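Transcriptional regulator ComR (Streptococcus vestibularis F0396, PDB 6HU8) probably binds DNA as a transcriptional regulator of the RNPP family, controlling competence in response to a signalling peptide. Local coordinates at residues E269-A274 / E288-E293. Residues are numbered along the deposited sequence; the frame is centred on the assembly and turned at random.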
loop_
_atom_site.group_PDB
_atom_site.type_symbol
_atom_site.label_atom_id
_atom_site.label_comp_id
_atom_site.label_asym_id
_atom_site.label_seq_id
_atom_site.Cartn_x
_atom_site.Cartn_y
_atom_site.Cartn_z
ATOM N N GLU A 269 27.136 -6.620 15.403
ATOM C CA GLU A 269 26.553 -5.610 16.290
ATOM C C GLU A 269 25.077 -5.368 15.970
ATOM O O GLU A 269 24.237 -5.285 16.876
ATOM C CB GLU A 269 27.340 -4.295 16.189
ATOM C CG GLU A 269 28.791 -4.426 16.697
ATOM C CD GLU A 269 29.626 -3.177 16.479
ATOM O OE1 GLU A 269 29.153 -2.251 15.783
ATOM O OE2 GLU A 269 30.767 -3.132 16.998
ATOM N N ASN A 270 24.753 -5.268 14.682
ATOM C CA ASN A 270 23.379 -5.005 14.265
ATOM C C ASN A 270 22.449 -6.195 14.535
ATOM O O ASN A 270 21.308 -5.995 14.980
ATOM C CB ASN A 270 23.344 -4.603 12.787
ATOM C CG ASN A 270 23.947 -3.220 12.555
ATOM O OD1 ASN A 270 23.819 -2.331 13.405
ATOM N ND2 ASN A 270 24.596 -3.030 11.417
ATOM N N TYR A 271 22.930 -7.420 14.323
ATOM C CA TYR A 271 22.151 -8.593 14.737
ATOM C C TYR A 271 21.956 -8.606 16.251
ATOM O O TYR A 271 20.879 -8.975 16.737
ATOM C CB TYR A 271 22.815 -9.900 14.301
ATOM C CG TYR A 271 22.321 -10.422 12.968
ATOM C CD1 TYR A 271 20.996 -10.826 12.798
ATOM C CD2 TYR A 271 23.185 -10.528 11.887
ATOM C CE1 TYR A 271 20.533 -11.294 11.567
ATOM C CE2 TYR A 271 22.736 -11.003 10.656
ATOM C CZ TYR A 271 21.415 -11.385 10.506
ATOM O OH TYR A 271 20.977 -11.861 9.289
ATOM N N ASP A 272 22.981 -8.208 17.003
ATOM C CA ASP A 272 22.865 -8.216 18.463
ATOM C C ASP A 272 21.851 -7.191 18.952
ATOM O O ASP A 272 21.124 -7.449 19.926
ATOM C CB ASP A 272 24.222 -7.961 19.140
ATOM C CG ASP A 272 25.097 -9.199 19.193
ATOM O OD1 ASP A 272 24.612 -10.310 18.875
ATOM O OD2 ASP A 272 26.279 -9.063 19.586
ATOM N N LYS A 273 21.807 -6.029 18.305
ATOM C CA LYS A 273 20.742 -5.063 18.560
ATOM C C LYS A 273 19.362 -5.660 18.296
ATOM O O LYS A 273 18.435 -5.468 19.089
ATOM C CB LYS A 273 20.921 -3.814 17.699
ATOM C CG LYS A 273 21.978 -2.850 18.198
ATOM C CD LYS A 273 22.082 -1.636 17.270
ATOM C CE LYS A 273 23.226 -0.716 17.700
ATOM N NZ LYS A 273 23.555 0.308 16.675
ATOM N N ALA A 274 19.213 -6.350 17.161
ATOM C CA ALA A 274 17.970 -7.054 16.850
ATOM C C ALA A 274 17.581 -8.081 17.919
ATOM O O ALA A 274 16.408 -8.187 18.297
ATOM C CB ALA A 274 18.088 -7.755 15.465
ATOM N N GLU A 288 14.053 -16.011 18.956
ATOM C CA GLU A 288 14.568 -17.271 18.431
ATOM C C GLU A 288 14.827 -17.151 16.925
ATOM O O GLU A 288 15.875 -17.561 16.441
ATOM C CB GLU A 288 13.590 -18.417 18.696
ATOM C CG GLU A 288 13.364 -18.726 20.173
ATOM C CD GLU A 288 12.035 -19.436 20.432
ATOM O OE1 GLU A 288 11.355 -19.850 19.451
ATOM O OE2 GLU A 288 11.662 -19.567 21.622
ATOM N N LYS A 289 13.857 -16.607 16.200
ATOM C CA LYS A 289 14.000 -16.424 14.750
ATOM C C LYS A 289 15.218 -15.547 14.443
ATOM O O LYS A 289 16.012 -15.863 13.559
ATOM C CB LYS A 289 12.718 -15.798 14.171
ATOM C CG LYS A 289 12.733 -15.518 12.657
ATOM C CD LYS A 289 11.579 -14.569 12.250
ATOM C CE LYS A 289 12.092 -13.159 11.900
ATOM N NZ LYS A 289 13.130 -12.617 12.874
ATOM N N THR A 290 15.365 -14.440 15.172
ATOM C CA THR A 290 16.467 -13.511 14.932
ATOM C C THR A 290 17.821 -14.152 15.221
ATOM O O THR A 290 18.782 -13.973 14.461
ATOM C CB THR A 290 16.319 -12.247 15.779
ATOM O OG1 THR A 290 15.156 -11.537 15.349
ATOM C CG2 THR A 290 17.541 -11.339 15.620
ATOM N N ARG A 291 17.885 -14.905 16.320
ATOM C CA ARG A 291 19.092 -15.617 16.714
ATOM C C ARG A 291 19.451 -16.647 15.650
ATOM O O ARG A 291 20.611 -16.809 15.312
ATOM C CB ARG A 291 18.893 -16.283 18.087
ATOM C CG ARG A 291 20.155 -16.549 18.852
ATOM C CD ARG A 291 19.874 -17.261 20.192
ATOM N NE ARG A 291 19.238 -16.386 21.176
ATOM C CZ ARG A 291 19.901 -15.469 21.863
ATOM N NH1 ARG A 291 21.209 -15.315 21.648
ATOM N NH2 ARG A 291 19.267 -14.704 22.746
ATOM N N ALA A 292 18.444 -17.318 15.097
ATOM C CA ALA A 292 18.690 -18.307 14.051
ATOM C C ALA A 292 19.192 -17.645 12.768
ATOM O O ALA A 292 19.987 -18.230 12.035
ATOM C CB ALA A 292 17.439 -19.093 13.771
ATOM N N GLU A 293 18.715 -16.436 12.485
ATOM C CA GLU A 293 19.086 -15.756 11.242
ATOM C C GLU A 293 20.535 -15.270 11.321
ATOM O O GLU A 293 21.288 -15.359 10.346
ATOM C CB GLU A 293 18.137 -14.592 10.962
ATOM C CG GLU A 293 18.378 -13.899 9.635
ATOM C CD GLU A 293 17.834 -14.691 8.448
ATOM O OE1 GLU A 293 17.173 -15.725 8.686
ATOM O OE2 GLU A 293 18.057 -14.283 7.281
#
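The Tyr271 ring meets Glu293 at its edge: Glu293 CG lies near the ring plane, 3.3 Å from Tyr271 OH and 3.9 Å from Tyr271 CE1. The carboxylate and ring planes are 46° apart, and it is the methylene CG, not the carboxylate, that touches the tyrosine. Thr290 O approaches the ring obliquely, 4.2 Å from Tyr271 CD1, while Ala254 of helix 246-261 also touches the tyrosine. With CG anti to the backbone N and a bend at chi2 of 77°, Glu293 presents its methylene to the phenol and sends OE2 to a salt bridge with Lys255. One turn along, the methyls Ala274 CB and Thr290 CG2 meet at 3.6 Å. Ala274 CA and Thr290 CA, 6.9 Å apart, are the nearest backbone pair of the two segments. The Thr290 rotation that turns CG2 to Ala274 puts OG1 beside the backbone N, where it is hydrogen-bonded to Leu286 O within its own helix. The local axes run antiparallel at 167°, 9.7 Å apart, as in a helical hairpin of the tetratricopeptide region, here formed by helices 264-279 and 285-296. No hydrogen bond joins the segments; the contact is van der Waals, and the polar ends are satisfied from outside it. Tyr271 OH is hydrogen-bonded to Asp297 OD2 and Lys255 NZ; this one lysine thus links the polar ends of the Tyr271 and Glu293 side chains and probably offsets the charge of the Glu293 carboxylate.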